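Local coordinates for protein N-alpha-acetyltransferase 38, NatC auxiliary subunit (Saccharomyces cerevisiae, PDB 6YGA) that serves as the small Sm-like auxiliary subunit of the NatC complex, which acetylates nascent proteins beginning with methionine followed by a hydrophobic or amphipathic residue, at residues G26-V31 / L37-V42; A33-L38 / R61-I66. One frame throughout, in Å; residues are numbered along the deposited sequence.

Contact 1 of 2, residues G26-V31 / L37-V42; sequences GSLVAV and LLLDHV
L38 faces both V29 and A30 across an antiparallel β hairpin, and this two-against-one pairing is a classic β bulge within the bent sheet of the Sm fold. The carbonyl of L38 receives the amide of V29, with L38 O 2.8 Å from V29 N, as well as a weak bond from A30 N. In return, L38 N donates to A30 O at 2.9 Å, so both backbone polar groups of this buried leucine are used within the hairpin. A chi1 of -175° swings L38 CG away from the backbone N, and the side chain lies alongside V29, the two pointing the same way, with L38 CD2 4.0 Å from V29 CG1. The other branch, V29 CG2, presses against D40 CB at 3.5 Å, the valine touching two residues of segment 37-42. Beyond the bulge, S27 and D40 form a hydrogen-bonded pair. Next to it lies G26, which meets the turning chain with bare backbone: G26 CA is 3.5 Å from D40 O, at the corner where the chain bends at D40 and H41. L28, V31, L37 and L39 fill the opposite face, V31 CG2 resting on L37 CD2. Both partner subunits reach this hairpin: Y34 of Naa30 packs on A30 and L38, and a strand of Naa35 extends the sheet from A30 and V31. At the corner, D40 OD1 accepts H41 N at 2.8 Å from above the carboxylate plane, while D40 CG sits 3.8 Å over the centre of the H41 ring.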
loop_
_atom_site.group_PDB
_atom_site.type_symbol
_atom_site.label_atom_id
_atom_site.label_comp_id
_atom_site.label_asym_id
_atom_site.label_seq_id
_atom_site.Cartn_x
_atom_site.Cartn_y
_atom_site.Cartn_z
ATOM N N GLY C 26 11.490 -5.999 -33.741
ATOM C CA GLY C 26 10.294 -6.282 -32.971
ATOM C C GLY C 26 9.112 -6.609 -33.851
ATOM O O GLY C 26 9.120 -6.367 -35.063
ATOM N N SER C 27 8.085 -7.169 -33.216
ATOM C CA SER C 27 6.838 -7.514 -33.884
ATOM C C SER C 27 5.908 -6.308 -33.885
ATOM O O SER C 27 5.661 -5.706 -32.835
ATOM C CB SER C 27 6.175 -8.701 -33.183
ATOM O OG SER C 27 5.044 -9.167 -33.897
ATOM N N LEU C 28 5.384 -5.969 -35.060
ATOM C CA LEU C 28 4.558 -4.778 -35.220
ATOM C C LEU C 28 3.188 -4.997 -34.584
ATOM O O LEU C 28 2.480 -5.950 -34.929
ATOM C CB LEU C 28 4.415 -4.430 -36.699
ATOM C CG LEU C 28 3.627 -3.154 -36.993
ATOM C CD1 LEU C 28 4.384 -1.933 -36.496
ATOM C CD2 LEU C 28 3.312 -3.035 -38.474
ATOM N N VAL C 29 2.812 -4.105 -33.672
ATOM C CA VAL C 29 1.548 -4.199 -32.955
ATOM C C VAL C 29 0.510 -3.235 -33.514
ATOM O O VAL C 29 -0.648 -3.610 -33.705
ATOM C CB VAL C 29 1.775 -3.955 -31.448
ATOM C CG1 VAL C 29 0.446 -3.794 -30.731
ATOM C CG2 VAL C 29 2.573 -5.090 -30.846
ATOM N N ALA C 30 0.904 -1.991 -33.775
ATOM C CA ALA C 30 -0.037 -1.005 -34.285
ATOM C C ALA C 30 0.720 0.084 -35.033
ATOM O O ALA C 30 1.893 0.350 -34.756
ATOM C CB ALA C 30 -0.875 -0.393 -33.154
ATOM N N VAL C 31 0.029 0.701 -35.988
ATOM C CA VAL C 31 0.527 1.857 -36.725
ATOM C C VAL C 31 -0.631 2.833 -36.889
ATOM O O VAL C 31 -1.782 2.417 -37.058
ATOM C CB VAL C 31 1.130 1.453 -38.092
ATOM C CG1 VAL C 31 0.084 0.793 -38.983
ATOM C CG2 VAL C 31 1.757 2.657 -38.791
ATOM N N LEU C 37 4.838 3.908 -34.870
ATOM C CA LEU C 37 4.780 2.459 -34.750
ATOM C C LEU C 37 4.844 2.043 -33.288
ATOM O O LEU C 37 5.512 2.689 -32.474
ATOM C CB LEU C 37 5.924 1.789 -35.515
ATOM C CG LEU C 37 6.250 2.309 -36.913
ATOM C CD1 LEU C 37 7.593 1.767 -37.360
ATOM C CD2 LEU C 37 5.164 1.922 -37.895
ATOM N N LEU C 38 4.140 0.965 -32.962
ATOM C CA LEU C 38 4.236 0.316 -31.663
ATOM C C LEU C 38 4.729 -1.105 -31.885
ATOM O O LEU C 38 4.115 -1.865 -32.640
ATOM C CB LEU C 38 2.888 0.312 -30.933
ATOM C CG LEU C 38 2.874 -0.227 -29.500
ATOM C CD1 LEU C 38 3.711 0.648 -28.578
ATOM C CD2 LEU C 38 1.444 -0.348 -28.982
ATOM N N LEU C 39 5.838 -1.456 -31.241
ATOM C CA LEU C 39 6.493 -2.739 -31.446
ATOM C C LEU C 39 6.580 -3.506 -30.133
ATOM O O LEU C 39 6.826 -2.919 -29.074
ATOM C CB LEU C 39 7.897 -2.550 -32.028
ATOM C CG LEU C 39 8.023 -1.857 -33.384
ATOM C CD1 LEU C 39 9.479 -1.526 -33.672
ATOM C CD2 LEU C 39 7.449 -2.727 -34.486
ATOM N N ASP C 40 6.385 -4.820 -30.213
ATOM C CA ASP C 40 6.458 -5.706 -29.062
ATOM C C ASP C 40 7.654 -6.636 -29.200
ATOM O O ASP C 40 8.124 -6.917 -30.306
ATOM C CB ASP C 40 5.175 -6.534 -28.915
ATOM C CG ASP C 40 4.943 -7.014 -27.489
ATOM O OD1 ASP C 40 5.783 -6.719 -26.611
ATOM O OD2 ASP C 40 3.914 -7.680 -27.244
ATOM N N HIS C 41 8.133 -7.121 -28.052
ATOM C CA HIS C 41 9.293 -8.011 -27.982
ATOM C C HIS C 41 10.506 -7.382 -28.666
ATOM O O HIS C 41 11.245 -8.042 -29.399
ATOM C CB HIS C 41 8.969 -9.385 -28.577
ATOM C CG HIS C 41 7.676 -9.964 -28.088
ATOM N ND1 HIS C 41 7.458 -10.289 -26.766
ATOM C CD2 HIS C 41 6.532 -10.275 -28.743
ATOM C CE1 HIS C 41 6.236 -10.774 -26.628
ATOM N NE2 HIS C 41 5.654 -10.777 -27.813
ATOM N N VAL C 42 10.713 -6.089 -28.417
ATOM C CA VAL C 42 11.748 -5.336 -29.117
ATOM C C VAL C 42 13.124 -5.771 -28.637
ATOM O O VAL C 42 13.369 -5.903 -27.430
ATOM C CB VAL C 42 11.544 -3.827 -28.914
ATOM C CG1 VAL C 42 12.783 -3.053 -29.342
ATOM C CG2 VAL C 42 10.341 -3.354 -29.695
#

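Contact 2 of 2, residues A33-L38 / R61-I66; sequences AQMNLL and RSVKTI
I66 turns CG1 anti to its own carbonyl carbon (chi1 -59°) and then extends it (chi2 175°), while L37, also extended in its second torsion (166°), sends CD1 out from the facing strand. The two side chains therefore reach for each other tip to tip, with L37 CD1 3.7 Å from I66 CD1. The same L37 methyl also approaches V63, whose CG2 is 4.3 Å from L37 CD1. From the loop, selenomethionine M35 brings its terminal methyl to the other branch of that valine, M35 CE lying 4.4 Å from V63 CG1. No hydrogen bond crosses between 33-38 and 61-66; apolar packing alone joins them. In the Sm fold each segment runs from a loop into a strand, 33-38 into strand 37-39 and 61-66 into strand 63-69, and D32, M35 and N36 match the Sm1 signature, whose asparagine commonly contacts a uridine base in RNA-binding relatives. Here D32 OD1 accepts N36 N, R60 N makes a weak bond to N36 OD1, and the hydroxyl of Y34 of Naa30 is hydrogen-bonded to N36 O. V58 touches both L37 and V63. I66 also packs on F28 of Naa35, and I66 N is hydrogen-bonded to T25 OG1 of that large auxiliary subunit.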
loop_
_atom_site.group_PDB
_atom_site.type_symbol
_atom_site.label_atom_id
_atom_site.label_comp_id
_atom_site.label_asym_id
_atom_site.label_seq_id
_atom_site.Cartn_x
_atom_site.Cartn_y
_atom_site.Cartn_z
ATOM N N ALA C 33 -1.918 7.046 -38.345
ATOM C CA ALA C 33 -1.915 7.814 -39.586
ATOM C C ALA C 33 -0.602 8.557 -39.796
ATOM O O ALA C 33 -0.213 8.813 -40.941
ATOM C CB ALA C 33 -3.086 8.797 -39.593
ATOM N N GLN C 34 0.092 8.908 -38.714
ATOM C CA GLN C 34 1.347 9.641 -38.793
ATOM C C GLN C 34 2.566 8.721 -38.787
ATOM O O GLN C 34 3.681 9.188 -38.529
ATOM C CB GLN C 34 1.433 10.651 -37.648
ATOM C CG GLN C 34 0.247 11.612 -37.591
ATOM C CD GLN C 34 0.076 12.417 -38.872
ATOM O OE1 GLN C 34 -1.002 12.441 -39.471
ATOM N NE2 GLN C 34 1.141 13.086 -39.294
HETATM N N MSE C 35 2.374 7.434 -39.067
HETATM C CA MSE C 35 3.444 6.436 -39.122
HETATM C C MSE C 35 4.163 6.256 -37.784
HETATM O O MSE C 35 5.333 5.873 -37.755
HETATM C CB MSE C 35 4.460 6.783 -40.218
HETATM C CG MSE C 35 5.065 5.560 -40.900
HETATM SE SE MSE C 35 6.492 5.970 -42.166
HETATM C CE MSE C 35 7.913 6.411 -40.904
ATOM N N ASN C 36 3.473 6.534 -36.679
ATOM C CA ASN C 36 3.984 6.127 -35.376
ATOM C C ASN C 36 3.775 4.628 -35.214
ATOM O O ASN C 36 2.666 4.124 -35.413
ATOM C CB ASN C 36 3.278 6.885 -34.250
ATOM C CG ASN C 36 3.371 8.390 -34.407
ATOM O OD1 ASN C 36 4.417 8.925 -34.774
ATOM N ND2 ASN C 36 2.268 9.083 -34.137
ATOM N N LEU C 37 4.838 3.908 -34.870
ATOM C CA LEU C 37 4.780 2.459 -34.750
ATOM C C LEU C 37 4.844 2.043 -33.288
ATOM O O LEU C 37 5.512 2.689 -32.474
ATOM C CB LEU C 37 5.924 1.789 -35.515
ATOM C CG LEU C 37 6.250 2.309 -36.913
ATOM C CD1 LEU C 37 7.593 1.767 -37.360
ATOM C CD2 LEU C 37 5.164 1.922 -37.895
ATOM N N LEU C 38 4.140 0.965 -32.962
ATOM C CA LEU C 38 4.236 0.316 -31.663
ATOM C C LEU C 38 4.729 -1.105 -31.885
ATOM O O LEU C 38 4.115 -1.865 -32.640
ATOM C CB LEU C 38 2.888 0.312 -30.933
ATOM C CG LEU C 38 2.874 -0.227 -29.500
ATOM C CD1 LEU C 38 3.711 0.648 -28.578
ATOM C CD2 LEU C 38 1.444 -0.348 -28.982
ATOM N N ARG C 61 9.796 10.922 -36.361
ATOM C CA ARG C 61 11.134 11.477 -36.540
ATOM C C ARG C 61 12.221 10.454 -36.239
ATOM O O ARG C 61 13.315 10.523 -36.811
ATOM C CB ARG C 61 11.306 12.709 -35.649
ATOM C CG ARG C 61 12.605 13.470 -35.863
ATOM C CD ARG C 61 13.045 14.189 -34.595
ATOM N NE ARG C 61 13.544 13.261 -33.583
ATOM C CZ ARG C 61 14.076 13.635 -32.423
ATOM N NH1 ARG C 61 14.179 14.922 -32.124
ATOM N NH2 ARG C 61 14.506 12.723 -31.561
ATOM N N SER C 62 11.939 9.495 -35.360
ATOM C CA SER C 62 12.971 8.587 -34.879
ATOM C C SER C 62 13.295 7.464 -35.855
ATOM O O SER C 62 14.376 6.872 -35.756
ATOM C CB SER C 62 12.548 7.990 -33.537
ATOM O OG SER C 62 12.473 9.000 -32.546
ATOM N N VAL C 63 12.401 7.156 -36.785
ATOM C CA VAL C 63 12.564 6.002 -37.659
ATOM C C VAL C 63 13.413 6.399 -38.861
ATOM O O VAL C 63 13.031 7.277 -39.642
ATOM C CB VAL C 63 11.203 5.449 -38.103
ATOM C CG1 VAL C 63 11.375 4.397 -39.181
ATOM C CG2 VAL C 63 10.462 4.871 -36.907
ATOM N N LYS C 64 14.575 5.757 -39.001
ATOM C CA LYS C 64 15.389 5.946 -40.196
ATOM C C LYS C 64 14.869 5.098 -41.351
ATOM O O LYS C 64 14.706 5.596 -42.471
ATOM C CB LYS C 64 16.854 5.616 -39.898
ATOM C CG LYS C 64 17.633 5.090 -41.097
ATOM C CD LYS C 64 19.121 4.975 -40.796
ATOM C CE LYS C 64 19.847 4.180 -41.872
ATOM N NZ LYS C 64 19.493 2.733 -41.824
ATOM N N THR C 65 14.585 3.823 -41.094
ATOM C CA THR C 65 14.117 2.931 -42.143
ATOM C C THR C 65 13.353 1.769 -41.524
ATOM O O THR C 65 13.498 1.465 -40.338
ATOM C CB THR C 65 15.277 2.406 -42.994
ATOM O OG1 THR C 65 14.760 1.579 -44.043
ATOM C CG2 THR C 65 16.232 1.591 -42.138
ATOM N N ILE C 66 12.538 1.123 -42.353
ATOM C CA ILE C 66 11.760 -0.047 -41.965
ATOM C C ILE C 66 12.075 -1.166 -42.945
ATOM O O ILE C 66 11.964 -0.980 -44.163
ATOM C CB ILE C 66 10.250 0.260 -41.942
ATOM C CG1 ILE C 66 9.951 1.398 -40.965
ATOM C CG2 ILE C 66 9.458 -0.976 -41.552
ATOM C CD1 ILE C 66 8.505 1.841 -40.971
#

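Contacts 1 and 2 lie about 11 Å apart, centre to centre, and share strand 37-39. L37 joins them through its two methyls: CD2 belongs to contact 1 and CD1 to contact 2, so one leucine ties the hairpin to the strand that starts near V63. They also touch directly, V31 CG2 standing 3.8 Å from N36 O. Contact 1 combines a backbone ladder with apolar packing, whereas contact 2 has apolar packing only. Both border the two partner subunits, Y34 of Naa30 reaching A30 and L38 as well as N36. The first four residues of a substrate are recognised at the interface of those subunits, Naa30 and Naa35.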